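Local coordinates for uncharacterized protein Tfu_2867 (Thermobifida fusca, PDB 2QE6) that binds S-adenosylmethionine and is probably a methyltransferase, although its substrate is not known, at residues Q92-V97 / V107-I112. The protein carries 1 engineered substitution. Residues are numbered along the deposited sequence; the frame is centred on the assembly and turned at random.
Sequences QNTHEV and VVYVDI. With SAM (S-adenosylmethionine), chain F.
Two nitrogens of H95 grip the hydroxyl of Y109: the backbone N donates to OH at 2.8 Å in a nearly straight bond (171°), and ring atom ND1 meets the same OH at 2.6 Å, where either partner could be the donor. The imidazole can turn back onto this oxygen because its CG sits between the backbone N and the carbonyl carbon (chi1 81°), which swings ND1 in beside the residue's own N-H. OH lies in the imidazole plane at its edge, and the two rings approach edge against edge, neither lying over the other's face, with their planes at 84°. T94 and the phenol run antiparallel past each other, T94 CB 3.7 Å from Y109 CE1, while T94 OG1 is hydrogen-bonded to D83 on the neighbouring strand 80-84. V107, two residues back on the strand, covers one phenol face: CG1 stands 3.9 Å above the ring plane, over its centre, and CG2 packs 3.8 Å from H95 CB. A phenylalanine in place of Y109 would probably keep much of this packing but leave the N-H and ND1 of H95 without their shared partner at the helix start. At this same end of helix 94-101, N93 N donates to E96 OE1 at 2.7 Å. Further along the strand, D111 takes both ribose hydroxyls of S-adenosylmethionine, O2' on OD1 (2.8 Å) and O3' on OD2 (2.5 Å). The Y109 hydroxyl ties helix 94-101 to strand 106-111 within a beta-alpha-beta unit of the Rossmann-like methyltransferase fold, whose second strand characteristically ends in an acidic residue that holds the cofactor ribose.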
ATOM      1  N   GLN A  92      -0.199 -13.416  -2.402  1.00 43.39           N
ATOM      2  CA  GLN A  92      -1.451 -12.864  -2.989  1.00 44.49           C
ATOM      3  C   GLN A  92      -1.294 -11.393  -3.339  1.00 40.66           C
ATOM      4  O   GLN A  92      -1.484 -10.524  -2.484  1.00 42.53           O
ATOM      5  CB  GLN A  92      -2.628 -12.941  -2.017  1.00 45.42           C
ATOM      6  CG  GLN A  92      -3.334 -14.274  -1.938  1.00 44.52           C
ATOM      7  CD  GLN A  92      -4.528 -14.220  -0.993  1.00 47.09           C
ATOM      8  OE1 GLN A  92      -4.372 -13.931   0.194  1.00 49.47           O
ATOM      9  NE2 GLN A  92      -5.718 -14.482  -1.515  1.00 47.63           N
ATOM     10  N   ASN A  93      -0.974 -11.102  -4.591  1.00 37.72           N
ATOM     11  CA  ASN A  93      -0.740  -9.726  -5.011  1.00 37.42           C
ATOM     12  C   ASN A  93      -2.004  -9.142  -5.610  1.00 36.52           C
ATOM     13  O   ASN A  93      -2.926  -9.882  -6.012  1.00 35.61           O
ATOM     14  CB  ASN A  93       0.387  -9.660  -6.045  1.00 39.14           C
ATOM     15  CG  ASN A  93       1.704 -10.177  -5.515  1.00 40.94           C
ATOM     16  OD1 ASN A  93       2.227  -9.649  -4.540  1.00 36.26           O
ATOM     17  ND2 ASN A  93       2.243 -11.204  -6.151  1.00 35.15           N
ATOM     18  N   THR A  94      -2.014  -7.819  -5.717  1.00 37.12           N
ATOM     19  CA  THR A  94      -3.158  -7.052  -6.252  1.00 35.59           C
ATOM     20  C   THR A  94      -3.753  -7.594  -7.528  1.00 37.58           C
ATOM     21  O   THR A  94      -4.957  -7.841  -7.570  1.00 36.31           O
ATOM     22  CB  THR A  94      -2.768  -5.602  -6.451  1.00 39.78           C
ATOM     23  OG1 THR A  94      -2.318  -5.110  -5.192  1.00 34.42           O
ATOM     24  CG2 THR A  94      -3.950  -4.753  -6.968  1.00 31.47           C
ATOM     25  N   HIS A  95      -2.925  -7.807  -8.551  1.00 33.48           N
ATOM     26  CA  HIS A  95      -3.439  -8.255  -9.844  1.00 33.03           C
ATOM     27  C   HIS A  95      -4.040  -9.672  -9.802  1.00 32.55           C
ATOM     28  O   HIS A  95      -4.959 -10.018 -10.563  1.00 29.09           O
ATOM     29  CB  HIS A  95      -2.344  -8.121 -10.905  1.00 32.35           C
ATOM     30  CG  HIS A  95      -1.349  -9.240 -10.926  1.00 31.79           C
ATOM     31  ND1 HIS A  95      -0.241  -9.269 -10.110  1.00 27.11           N
ATOM     32  CD2 HIS A  95      -1.250 -10.334 -11.734  1.00 22.17           C
ATOM     33  CE1 HIS A  95       0.487 -10.336 -10.378  1.00 33.72           C
ATOM     34  NE2 HIS A  95      -0.104 -11.003 -11.360  1.00 25.97           N
ATOM     35  N   GLU A  96      -3.510 -10.477  -8.892  1.00 35.09           N
ATOM     36  CA  GLU A  96      -3.997 -11.833  -8.673  1.00 37.36           C
ATOM     37  C   GLU A  96      -5.377 -11.792  -8.028  1.00 33.77           C
ATOM     38  O   GLU A  96      -6.291 -12.452  -8.457  1.00 29.80           O
ATOM     39  CB  GLU A  96      -2.983 -12.597  -7.808  1.00 37.56           C
ATOM     40  CG  GLU A  96      -1.657 -12.895  -8.553  1.00 41.71           C
ATOM     41  CD  GLU A  96      -0.461 -13.187  -7.620  1.00 45.25           C
ATOM     42  OE1 GLU A  96      -0.604 -13.139  -6.374  1.00 49.25           O
ATOM     43  OE2 GLU A  96       0.636 -13.455  -8.161  1.00 65.79           O
ATOM     44  N   VAL A  97      -5.526 -10.990  -6.985  1.00 32.87           N
ATOM     45  CA  VAL A  97      -6.843 -10.771  -6.410  1.00 33.26           C
ATOM     46  C   VAL A  97      -7.811 -10.188  -7.449  1.00 33.52           C
ATOM     47  O   VAL A  97      -8.905 -10.714  -7.642  1.00 38.03           O
ATOM     48  CB  VAL A  97      -6.752  -9.809  -5.203  1.00 26.77           C
ATOM     49  CG1 VAL A  97      -8.079  -9.782  -4.488  1.00 31.91           C
ATOM     50  CG2 VAL A  97      -5.656 -10.303  -4.278  1.00 32.21           C
ATOM     51  N   VAL A 107      -3.700  -3.756 -13.846  1.00 34.29           N
ATOM     52  CA  VAL A 107      -3.010  -3.213 -12.669  1.00 33.42           C
ATOM     53  C   VAL A 107      -1.633  -2.722 -13.087  1.00 32.56           C
ATOM     54  O   VAL A 107      -0.901  -3.417 -13.831  1.00 33.92           O
ATOM     55  CB  VAL A 107      -2.865  -4.272 -11.509  1.00 33.15           C
ATOM     56  CG1 VAL A 107      -2.174  -3.663 -10.301  1.00 36.99           C
ATOM     57  CG2 VAL A 107      -4.253  -4.807 -11.090  1.00 33.97           C
ATOM     58  N   VAL A 108      -1.298  -1.521 -12.630  1.00 35.92           N
ATOM     59  CA  VAL A 108       0.004  -0.929 -12.842  1.00 35.80           C
ATOM     60  C   VAL A 108       0.604  -0.713 -11.465  1.00 38.51           C
ATOM     61  O   VAL A 108       0.041   0.007 -10.662  1.00 35.75           O
ATOM     62  CB  VAL A 108      -0.088   0.408 -13.604  1.00 36.96           C
ATOM     63  CG1 VAL A 108       1.308   1.099 -13.647  1.00 38.93           C
ATOM     64  CG2 VAL A 108      -0.686   0.191 -15.030  1.00 29.68           C
ATOM     65  N   TYR A 109       1.724  -1.387 -11.196  1.00 38.31           N
ATOM     66  CA  TYR A 109       2.406  -1.253  -9.928  1.00 35.86           C
ATOM     67  C   TYR A 109       3.545  -0.234 -10.020  1.00 34.29           C
ATOM     68  O   TYR A 109       4.253  -0.175 -11.005  1.00 34.58           O
ATOM     69  CB  TYR A 109       3.023  -2.574  -9.492  1.00 34.50           C
ATOM     70  CG  TYR A 109       2.122  -3.765  -9.228  1.00 37.14           C
ATOM     71  CD1 TYR A 109       1.425  -3.911  -8.039  1.00 27.75           C
ATOM     72  CD2 TYR A 109       2.051  -4.806 -10.138  1.00 26.91           C
ATOM     73  CE1 TYR A 109       0.639  -5.080  -7.767  1.00 37.08           C
ATOM     74  CE2 TYR A 109       1.297  -5.952  -9.877  1.00 41.60           C
ATOM     75  CZ  TYR A 109       0.594  -6.086  -8.689  1.00 30.47           C
ATOM     76  OH  TYR A 109      -0.127  -7.273  -8.499  1.00 35.66           O
ATOM     77  N   VAL A 110       3.753   0.529  -8.956  1.00 35.86           N
ATOM     78  CA  VAL A 110       4.808   1.539  -8.914  1.00 36.51           C
ATOM     79  C   VAL A 110       5.515   1.406  -7.573  1.00 35.44           C
ATOM     80  O   VAL A 110       4.852   1.331  -6.540  1.00 35.22           O
ATOM     81  CB  VAL A 110       4.213   2.968  -9.048  1.00 36.42           C
ATOM     82  CG1 VAL A 110       5.315   4.042  -9.033  1.00 37.91           C
ATOM     83  CG2 VAL A 110       3.363   3.038 -10.345  1.00 34.84           C
ATOM     84  N   ASP A 111       6.844   1.316  -7.601  1.00 34.62           N
ATOM     85  CA  ASP A 111       7.630   1.314  -6.388  1.00 37.97           C
ATOM     86  C   ASP A 111       8.962   1.995  -6.631  1.00 37.12           C
ATOM     87  O   ASP A 111       9.460   2.005  -7.714  1.00 35.88           O
ATOM     88  CB  ASP A 111       7.825  -0.097  -5.810  1.00 38.37           C
ATOM     89  CG  ASP A 111       8.062  -0.078  -4.282  1.00 38.16           C
ATOM     90  OD1 ASP A 111       9.181   0.213  -3.834  1.00 43.08           O
ATOM     91  OD2 ASP A 111       7.135  -0.377  -3.515  1.00 40.28           O
ATOM     92  N   ILE A 112       9.504   2.580  -5.582  1.00 38.77           N
ATOM     93  CA  ILE A 112      10.792   3.273  -5.645  0.50 38.09           C
ATOM     94  C   ILE A 112      11.988   2.298  -5.550  1.00 38.47           C
ATOM     95  O   ILE A 112      13.056   2.570  -6.063  1.00 39.31           O
ATOM     96  CB  ILE A 112      10.876   4.370  -4.536  0.50 36.54           C
ATOM     97  CG1 ILE A 112      12.131   5.239  -4.698  0.50 38.40           C
ATOM     98  CG2 ILE A 112      10.797   3.741  -3.130  0.50 33.60           C
ATOM     99  CD1 ILE A 112      12.225   5.936  -6.025  0.50 30.40           C
TER
HETATM  100  N   SAM F 400       1.660  -1.401  -0.589  1.00 28.40           N
HETATM  101  CA  SAM F 400       2.268  -2.662  -0.008  1.00 30.21           C
HETATM  102  C   SAM F 400       1.375  -3.183   1.096  1.00 31.01           C
HETATM  103  O   SAM F 400       1.365  -4.378   1.372  1.00 31.59           O
HETATM  104  OXT SAM F 400       0.671  -2.402   1.749  1.00 28.67           O
HETATM  105  CB  SAM F 400       3.678  -2.523   0.597  1.00 27.39           C
HETATM  106  CG  SAM F 400       3.799  -1.604   1.823  1.00 28.67           C
HETATM  107  SD  SAM F 400       5.495  -1.280   2.410  1.00 14.44           S
HETATM  108  CE  SAM F 400       6.329  -2.301   1.171  1.00 42.41           C
HETATM  109  C5' SAM F 400       5.679   0.319   1.592  1.00 31.89           C
HETATM  110  C4' SAM F 400       6.118   0.413   0.125  1.00 30.30           C
HETATM  111  O4' SAM F 400       5.962   1.760  -0.331  1.00 27.71           O
HETATM  112  C3' SAM F 400       7.597   0.065  -0.112  1.00 32.41           C
HETATM  113  O3' SAM F 400       7.740  -0.903  -1.137  1.00 30.91           O
HETATM  114  C2' SAM F 400       8.294   1.368  -0.469  1.00 33.81           C
HETATM  115  O2' SAM F 400       9.474   1.222  -1.269  1.00 31.21           O
HETATM  116  C1' SAM F 400       7.123   2.116  -1.097  1.00 29.72           C
HETATM  117  N9  SAM F 400       7.354   3.560  -1.043  1.00 29.41           N
HETATM  118  C8  SAM F 400       7.486   4.391   0.068  1.00 33.38           C
HETATM  119  N7  SAM F 400       7.678   5.664  -0.367  1.00 31.49           N
HETATM  120  C5  SAM F 400       7.651   5.644  -1.737  1.00 32.06           C
HETATM  121  C6  SAM F 400       7.770   6.670  -2.687  1.00 23.54           C
HETATM  122  N6  SAM F 400       7.985   7.949  -2.271  1.00 27.93           N
HETATM  123  N1  SAM F 400       7.686   6.316  -4.023  1.00 31.12           N
HETATM  124  C2  SAM F 400       7.481   4.985  -4.437  1.00 26.56           C
HETATM  125  N3  SAM F 400       7.372   3.967  -3.493  1.00 27.77           N
HETATM  126  C4  SAM F 400       7.447   4.320  -2.169  1.00 34.31           C